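PDB 4IT1: putative glucarate dehydratase, which probably dehydrates D-glucarate to 5-dehydro-4-deoxy-D-glucarate, as a magnesium-dependent member of the enolase superfamily. Local coordinates for residues G158-F171 with A358-H371. Sequence-based numbering, arbitrary orientation.
Sequences GAVRDEVPFSAYLF and AAAVPNLDYACDTH
Phe166 and Cys368 form a single parallel bridge, Cys368 N donating to Pro165 O (3.0 Å) and Ser167 N to Cys368 O (3.1 Å), while farther back Val160 N binds Ala359 O (2.8 Å) of helix 348-360. Arg161 reaches the carbonyls of the residues that follow, Val361 and Pro362. Its chain bends at chi3 (69°) and turns the guanidinium edge to them: Arg161 NH1 gives Val361 O a fairly straight bond (2.8 Å, 162°), and NH2 adds weaker ones to Val361 O and Pro362 O. Leu364 CB lies over one guanidinium face and Val160 CG1 over the opposite one, both toward the rim, which limits the rotation of the group. With an alanine in place of Arg161, the carbonyls of Val361 and Pro362 would probably lose their charged donor and a gap would open beside Leu364. Val164, branched and apolar, fills the space between the small Ala358 and the thiol of Cys368. Cys368 CB sits over the Phe166 ring, 3.9 Å from its centroid, a CH-pi contact that a slim side chain permits. Ser167 OG and Asp369 OD1 share a water. His371 turns its edge to the face of Tyr169 and receives the edge of Phe171 on its own face. Tyr169 OH bonds Lys215, the predicted proton acceptor, and Asp369 pairs with Lys213. Residues 367-369 thus lie between strands 163-170 and 338-341, closing the (beta/alpha)7-beta barrel of this family.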
ATOM      1  N   GLY A 158      -7.657 -11.147  -1.042  1.00 60.96           N
ATOM      2  CA  GLY A 158      -7.821 -12.580  -0.777  1.00 49.41           C
ATOM      3  C   GLY A 158      -6.914 -13.150   0.295  1.00 55.03           C
ATOM      4  O   GLY A 158      -5.845 -12.606   0.563  1.00 63.36           O
ATOM      5  N   ALA A 159      -7.334 -14.264   0.893  1.00 54.46           N
ATOM      6  CA  ALA A 159      -6.618 -14.878   2.014  1.00 57.15           C
ATOM      7  C   ALA A 159      -5.407 -15.706   1.592  1.00 69.10           C
ATOM      8  O   ALA A 159      -5.540 -16.683   0.855  1.00 71.25           O
ATOM      9  CB  ALA A 159      -7.572 -15.720   2.858  1.00 58.80           C
ATOM     10  N   VAL A 160      -4.228 -15.304   2.068  1.00 67.21           N
ATOM     11  CA  VAL A 160      -2.989 -16.057   1.864  1.00 57.53           C
ATOM     12  C   VAL A 160      -2.981 -17.300   2.763  1.00 61.83           C
ATOM     13  O   VAL A 160      -2.496 -18.365   2.371  1.00 68.88           O
ATOM     14  CB  VAL A 160      -1.734 -15.175   2.103  1.00 55.94           C
ATOM     15  CG1 VAL A 160      -0.451 -16.002   2.101  1.00 57.31           C
ATOM     16  CG2 VAL A 160      -1.646 -14.082   1.049  1.00 53.83           C
ATOM     17  N   ARG A 161      -3.516 -17.145   3.971  1.00 61.31           N
ATOM     18  CA  ARG A 161      -3.696 -18.242   4.919  1.00 60.44           C
ATOM     19  C   ARG A 161      -5.142 -18.202   5.435  1.00 69.36           C
ATOM     20  O   ARG A 161      -5.797 -17.155   5.368  1.00 73.03           O
ATOM     21  CB  ARG A 161      -2.682 -18.144   6.069  1.00 61.14           C
ATOM     22  CG  ARG A 161      -2.665 -16.783   6.769  1.00 67.02           C
ATOM     23  CD  ARG A 161      -1.432 -16.559   7.642  1.00 58.59           C
ATOM     24  NE  ARG A 161      -0.188 -16.409   6.873  1.00 55.27           N
ATOM     25  CZ  ARG A 161       0.136 -15.344   6.140  1.00 55.07           C
ATOM     26  NH1 ARG A 161      -0.690 -14.305   6.036  1.00 57.49           N
ATOM     27  NH2 ARG A 161       1.291 -15.319   5.491  1.00 50.36           N
ATOM     28  N   ASP A 162      -5.640 -19.347   5.907  1.00 70.92           N
ATOM     29  CA  ASP A 162      -6.993 -19.460   6.460  0.50 72.50           C
ATOM     30  C   ASP A 162      -6.955 -19.507   7.987  1.00 70.46           C
ATOM     31  O   ASP A 162      -7.997 -19.533   8.655  1.00 71.21           O
ATOM     32  CB  ASP A 162      -7.722 -20.690   5.891  0.50 70.20           C
ATOM     33  CG  ASP A 162      -6.918 -21.979   6.032  0.50 66.25           C
ATOM     34  OD1 ASP A 162      -6.258 -22.176   7.073  0.50 61.28           O
ATOM     35  OD2 ASP A 162      -6.956 -22.806   5.094  0.50 72.39           O
ATOM     36  N   GLU A 163      -5.741 -19.534   8.529  1.00 69.69           N
ATOM     37  CA  GLU A 163      -5.509 -19.549   9.963  1.00 65.53           C
ATOM     38  C   GLU A 163      -4.369 -18.592  10.305  1.00 66.40           C
ATOM     39  O   GLU A 163      -3.324 -18.602   9.645  1.00 60.66           O
ATOM     40  CB  GLU A 163      -5.163 -20.956  10.429  1.00 68.85           C
ATOM     41  CG  GLU A 163      -6.343 -21.911  10.426  1.00 88.68           C
ATOM     42  CD  GLU A 163      -6.068 -23.180  11.206  1.00100.60           C
ATOM     43  OE1 GLU A 163      -4.909 -23.391  11.625  1.00100.40           O
ATOM     44  OE2 GLU A 163      -7.017 -23.967  11.402  1.00102.70           O
ATOM     45  N   VAL A 164      -4.577 -17.771  11.333  1.00 64.92           N
ATOM     46  CA  VAL A 164      -3.588 -16.781  11.768  1.00 57.82           C
ATOM     47  C   VAL A 164      -3.046 -17.153  13.144  1.00 55.48           C
ATOM     48  O   VAL A 164      -3.803 -17.182  14.117  1.00 53.75           O
ATOM     49  CB  VAL A 164      -4.183 -15.356  11.809  1.00 59.79           C
ATOM     50  CG1 VAL A 164      -3.147 -14.358  12.310  1.00 68.13           C
ATOM     51  CG2 VAL A 164      -4.692 -14.943  10.432  1.00 64.76           C
ATOM     52  N   PRO A 165      -1.735 -17.448  13.231  1.00 51.01           N
ATOM     53  CA  PRO A 165      -1.152 -17.865  14.515  1.00 52.31           C
ATOM     54  C   PRO A 165      -1.040 -16.704  15.516  1.00 62.03           C
ATOM     55  O   PRO A 165      -0.979 -15.538  15.114  1.00 57.30           O
ATOM     56  CB  PRO A 165       0.236 -18.393  14.126  1.00 56.22           C
ATOM     57  CG  PRO A 165       0.572 -17.699  12.843  1.00 58.24           C
ATOM     58  CD  PRO A 165      -0.729 -17.368  12.154  1.00 52.06           C
ATOM     59  N   PHE A 166      -1.041 -17.039  16.804  1.00 60.32           N
ATOM     60  CA  PHE A 166      -0.935 -16.059  17.879  1.00 56.59           C
ATOM     61  C   PHE A 166      -0.102 -16.633  18.995  1.00 57.30           C
ATOM     62  O   PHE A 166       0.025 -17.851  19.114  1.00 68.59           O
ATOM     63  CB  PHE A 166      -2.312 -15.700  18.432  1.00 51.56           C
ATOM     64  CG  PHE A 166      -3.045 -14.676  17.622  1.00 54.73           C
ATOM     65  CD1 PHE A 166      -2.892 -13.319  17.891  1.00 55.51           C
ATOM     66  CD2 PHE A 166      -3.901 -15.064  16.597  1.00 50.54           C
ATOM     67  CE1 PHE A 166      -3.582 -12.370  17.153  1.00 47.14           C
ATOM     68  CE2 PHE A 166      -4.590 -14.117  15.851  1.00 49.41           C
ATOM     69  CZ  PHE A 166      -4.428 -12.766  16.130  1.00 54.96           C
ATOM     70  N   SER A 167       0.462 -15.757  19.818  1.00 55.55           N
ATOM     71  CA  SER A 167       1.231 -16.207  20.966  1.00 52.94           C
ATOM     72  C   SER A 167       0.409 -16.088  22.237  1.00 50.53           C
ATOM     73  O   SER A 167      -0.681 -15.496  22.248  1.00 50.03           O
ATOM     74  CB  SER A 167       2.549 -15.431  21.092  1.00 56.29           C
ATOM     75  OG  SER A 167       2.324 -14.035  21.136  1.00 70.84           O
ATOM     76  N   ALA A 168       0.926 -16.687  23.299  1.00 52.73           N
ATOM     77  CA  ALA A 168       0.370 -16.499  24.624  1.00 63.21           C
ATOM     78  C   ALA A 168       1.042 -15.265  25.210  1.00 62.16           C
ATOM     79  O   ALA A 168       2.271 -15.250  25.364  1.00 55.33           O
ATOM     80  CB  ALA A 168       0.650 -17.719  25.486  1.00 50.48           C
ATOM     81  N   TYR A 169       0.251 -14.231  25.502  1.00 64.37           N
ATOM     82  CA  TYR A 169       0.784 -13.003  26.109  1.00 53.23           C
ATOM     83  C   TYR A 169       0.759 -13.085  27.639  1.00 52.89           C
ATOM     84  O   TYR A 169      -0.287 -12.901  28.263  1.00 52.19           O
ATOM     85  CB  TYR A 169       0.046 -11.749  25.607  1.00 47.86           C
ATOM     86  CG  TYR A 169       0.986 -10.570  25.316  1.00 55.04           C
ATOM     87  CD1 TYR A 169       2.036 -10.245  26.190  1.00 48.05           C
ATOM     88  CD2 TYR A 169       0.832  -9.795  24.163  1.00 53.54           C
ATOM     89  CE1 TYR A 169       2.900  -9.198  25.919  1.00 56.77           C
ATOM     90  CE2 TYR A 169       1.695  -8.734  23.890  1.00 66.28           C
ATOM     91  CZ  TYR A 169       2.723  -8.442  24.774  1.00 64.75           C
ATOM     92  OH  TYR A 169       3.585  -7.397  24.519  1.00 74.46           O
ATOM     93  N   LEU A 170       1.923 -13.369  28.224  1.00 49.49           N
ATOM     94  CA  LEU A 170       2.079 -13.538  29.663  1.00 49.80           C
ATOM     95  C   LEU A 170       2.409 -12.238  30.402  1.00 66.72           C
ATOM     96  O   LEU A 170       3.220 -11.427  29.933  1.00 59.87           O
ATOM     97  CB  LEU A 170       3.206 -14.527  29.960  1.00 61.93           C
ATOM     98  CG  LEU A 170       3.231 -15.928  29.354  1.00 63.17           C
ATOM     99  CD1 LEU A 170       4.346 -16.725  30.022  1.00 54.65           C
ATOM    100  CD2 LEU A 170       1.887 -16.616  29.512  1.00 49.12           C
ATOM    101  N   PHE A 171       1.815 -12.090  31.586  1.00 57.22           N
ATOM    102  CA  PHE A 171       2.012 -10.931  32.450  1.00 59.98           C
ATOM    103  C   PHE A 171       2.347 -11.368  33.860  1.00 58.70           C
ATOM    104  O   PHE A 171       1.843 -12.387  34.336  1.00 63.89           O
ATOM    105  CB  PHE A 171       0.727 -10.117  32.539  1.00 53.10           C
ATOM    106  CG  PHE A 171       0.421  -9.324  31.313  1.00 57.89           C
ATOM    107  CD1 PHE A 171      -0.238  -9.906  30.237  1.00 56.70           C
ATOM    108  CD2 PHE A 171       0.767  -7.977  31.241  1.00 58.95           C
ATOM    109  CE1 PHE A 171      -0.537  -9.166  29.102  1.00 58.17           C
ATOM    110  CE2 PHE A 171       0.468  -7.230  30.110  1.00 63.78           C
ATOM    111  CZ  PHE A 171      -0.183  -7.825  29.036  1.00 69.56           C
ATOM    112  N   ALA A 358      -4.095  -9.550   8.663  1.00 45.71           N
ATOM    113  CA  ALA A 358      -3.023 -10.514   8.864  1.00 50.92           C
ATOM    114  C   ALA A 358      -3.086 -11.662   7.845  1.00 59.76           C
ATOM    115  O   ALA A 358      -2.056 -12.247   7.492  1.00 57.03           O
ATOM    116  CB  ALA A 358      -3.082 -11.062  10.281  1.00 42.19           C
ATOM    117  N   ALA A 359      -4.299 -11.963   7.377  1.00 57.36           N
ATOM    118  CA  ALA A 359      -4.543 -13.084   6.477  1.00 60.87           C
ATOM    119  C   ALA A 359      -4.270 -12.713   5.032  1.00 59.70           C
ATOM    120  O   ALA A 359      -3.961 -13.581   4.219  1.00 55.88           O
ATOM    121  CB  ALA A 359      -5.969 -13.599   6.635  1.00 63.91           C
ATOM    122  N   ALA A 360      -4.386 -11.425   4.714  1.00 52.16           N
ATOM    123  CA  ALA A 360      -4.146 -10.958   3.347  1.00 49.09           C
ATOM    124  C   ALA A 360      -2.692 -10.584   3.057  1.00 53.92           C
ATOM    125  O   ALA A 360      -2.357 -10.242   1.914  1.00 53.78           O
ATOM    126  CB  ALA A 360      -5.077  -9.806   2.997  1.00 47.29           C
ATOM    127  N   VAL A 361      -1.831 -10.636   4.074  1.00 51.20           N
ATOM    128  CA  VAL A 361      -0.439 -10.231   3.868  1.00 57.18           C
ATOM    129  C   VAL A 361       0.483 -11.430   3.668  1.00 56.16           C
ATOM    130  O   VAL A 361       0.520 -12.343   4.506  1.00 52.52           O
ATOM    131  CB  VAL A 361       0.102  -9.210   4.920  1.00 57.12           C
ATOM    132  CG1 VAL A 361      -0.790  -7.971   4.972  1.00 52.39           C
ATOM    133  CG2 VAL A 361       0.258  -9.827   6.300  1.00 52.37           C
ATOM    134  N   PRO A 362       1.215 -11.433   2.539  1.00 54.55           N
ATOM    135  CA  PRO A 362       2.091 -12.540   2.167  1.00 52.47           C
ATOM    136  C   PRO A 362       3.206 -12.679   3.177  1.00 56.38           C
ATOM    137  O   PRO A 362       3.535 -13.795   3.586  1.00 55.59           O
ATOM    138  CB  PRO A 362       2.665 -12.101   0.814  1.00 57.31           C
ATOM    139  CG  PRO A 362       1.724 -11.061   0.305  1.00 56.45           C
ATOM    140  CD  PRO A 362       1.233 -10.357   1.533  1.00 55.94           C
ATOM    141  N   ASN A 363       3.762 -11.541   3.592  1.00 58.31           N
ATOM    142  CA  ASN A 363       4.911 -11.528   4.490  1.00 49.48           C
ATOM    143  C   ASN A 363       4.554 -11.387   5.974  1.00 50.54           C
ATOM    144  O   ASN A 363       4.900 -10.406   6.621  1.00 63.45           O
ATOM    145  CB  ASN A 363       5.956 -10.495   4.033  1.00 51.84           C
ATOM    146  CG  ASN A 363       5.443  -9.065   4.073  1.00 53.31           C
ATOM    147  OD1 ASN A 363       4.319  -8.772   3.655  1.00 49.70           O
ATOM    148  ND2 ASN A 363       6.281  -8.159   4.575  1.00 48.48           N
ATOM    149  N   LEU A 364       3.849 -12.386   6.497  1.00 55.76           N
ATOM    150  CA  LEU A 364       3.601 -12.510   7.929  1.00 52.56           C
ATOM    151  C   LEU A 364       4.692 -13.381   8.554  1.00 57.12           C
ATOM    152  O   LEU A 364       4.690 -14.602   8.404  1.00 60.92           O
ATOM    153  CB  LEU A 364       2.210 -13.103   8.189  1.00 54.46           C
ATOM    154  CG  LEU A 364       1.726 -13.203   9.642  1.00 56.13           C
ATOM    155  CD1 LEU A 364       1.800 -11.850  10.334  1.00 58.65           C
ATOM    156  CD2 LEU A 364       0.308 -13.755   9.716  1.00 55.16           C
ATOM    157  N   ASP A 365       5.610 -12.743   9.271  1.00 56.62           N
ATOM    158  CA  ASP A 365       6.865 -13.379   9.662  1.00 56.66           C
ATOM    159  C   ASP A 365       6.860 -14.062  11.024  1.00 59.45           C
ATOM    160  O   ASP A 365       7.697 -14.928  11.285  1.00 65.89           O
ATOM    161  CB  ASP A 365       8.007 -12.366   9.579  1.00 50.18           C
ATOM    162  CG  ASP A 365       8.214 -11.855   8.175  1.00 60.02           C
ATOM    163  OD1 ASP A 365       8.541 -12.680   7.295  1.00 61.87           O
ATOM    164  OD2 ASP A 365       8.041 -10.639   7.942  1.00 49.01           O
ATOM    165  N   TYR A 366       5.932 -13.664  11.890  1.00 55.71           N
ATOM    166  CA  TYR A 366       5.848 -14.217  13.244  1.00 49.07           C
ATOM    167  C   TYR A 366       4.393 -14.284  13.677  1.00 50.89           C
ATOM    168  O   TYR A 366       3.532 -13.639  13.080  1.00 53.28           O
ATOM    169  CB  TYR A 366       6.633 -13.364  14.247  1.00 44.21           C
ATOM    170  CG  TYR A 366       8.097 -13.170  13.928  1.00 48.03           C
ATOM    171  CD1 TYR A 366       8.524 -12.126  13.098  1.00 45.44           C
ATOM    172  CD2 TYR A 366       9.061 -14.016  14.471  1.00 47.61           C
ATOM    173  CE1 TYR A 366       9.869 -11.941  12.808  1.00 49.02           C
ATOM    174  CE2 TYR A 366      10.410 -13.842  14.184  1.00 55.99           C
ATOM    175  CZ  TYR A 366      10.808 -12.803  13.355  1.00 49.78           C
ATOM    176  OH  TYR A 366      12.143 -12.633  13.078  1.00 49.86           O
ATOM    177  N   ALA A 367       4.129 -15.070  14.719  1.00 55.35           N
ATOM    178  CA  ALA A 367       2.807 -15.138  15.333  1.00 57.63           C
ATOM    179  C   ALA A 367       2.414 -13.768  15.877  1.00 58.57           C
ATOM    180  O   ALA A 367       3.255 -13.020  16.385  1.00 61.55           O
ATOM    181  CB  ALA A 367       2.790 -16.175  16.449  1.00 56.54           C
ATOM    182  N   CYS A 368       1.131 -13.453  15.763  1.00 58.68           N
ATOM    183  CA  CYS A 368       0.607 -12.161  16.165  1.00 57.11           C
ATOM    184  C   CYS A 368       0.398 -12.045  17.676  1.00 62.82           C
ATOM    185  O   CYS A 368       0.553 -13.032  18.411  1.00 57.63           O
ATOM    186  CB  CYS A 368      -0.683 -11.878  15.414  1.00 49.13           C
ATOM    187  SG  CYS A 368      -0.441 -11.785  13.633  1.00 57.59           S
ATOM    188  N   ASP A 369       0.065 -10.831  18.127  1.00 58.28           N
ATOM    189  CA  ASP A 369      -0.091 -10.529  19.557  1.00 57.79           C
ATOM    190  C   ASP A 369      -1.541 -10.248  19.905  1.00 48.05           C
ATOM    191  O   ASP A 369      -2.232  -9.525  19.175  1.00 46.50           O
ATOM    192  CB  ASP A 369       0.759  -9.322  19.969  1.00 57.73           C
ATOM    193  CG  ASP A 369       2.201  -9.682  20.251  1.00 67.06           C
ATOM    194  OD1 ASP A 369       2.450 -10.654  20.996  1.00 68.04           O
ATOM    195  OD2 ASP A 369       3.092  -8.963  19.748  1.00 70.29           O
ATOM    196  N   THR A 370      -1.993 -10.815  21.024  1.00 52.21           N
ATOM    197  CA  THR A 370      -3.369 -10.618  21.486  1.00 50.57           C
ATOM    198  C   THR A 370      -3.492 -10.659  23.010  1.00 51.15           C
ATOM    199  O   THR A 370      -2.686 -11.296  23.704  1.00 50.28           O
ATOM    200  CB  THR A 370      -4.349 -11.618  20.826  1.00 54.26           C
ATOM    201  OG1 THR A 370      -5.693 -11.137  20.963  1.00 53.61           O
ATOM    202  CG2 THR A 370      -4.232 -13.020  21.450  1.00 55.49           C
ATOM    203  N   HIS A 371      -4.503  -9.959  23.519  1.00 55.43           N
ATOM    204  CA  HIS A 371      -4.771  -9.897  24.956  1.00 69.29           C
ATOM    205  C   HIS A 371      -5.918 -10.838  25.337  1.00 64.26           C
ATOM    206  O   HIS A 371      -6.176 -11.071  26.518  1.00 64.43           O
ATOM    207  CB  HIS A 371      -5.114  -8.456  25.363  1.00 76.79           C
ATOM    208  CG  HIS A 371      -3.930  -7.640  25.784  1.00 86.10           C
ATOM    209  ND1 HIS A 371      -2.785  -7.534  25.025  1.00 85.02           N
ATOM    210  CD2 HIS A 371      -3.722  -6.875  26.882  1.00 96.51           C
ATOM    211  CE1 HIS A 371      -1.919  -6.751  25.641  1.00 80.12           C
ATOM    212  NE2 HIS A 371      -2.464  -6.336  26.770  1.00 94.84           N
TER
HETATM  213  O   HOH W   1       4.047 -12.426  19.620  1.00 48.67           O
HETATM  214  O   HOH W   2      -2.173 -14.211  24.356  1.00 56.68           O
HETATM  215  O   HOH W   3      -0.343 -12.683  21.878  1.00 70.01           O
HETATM  216  O   HOH W   4       4.030  -7.087  21.847  1.00 52.54           O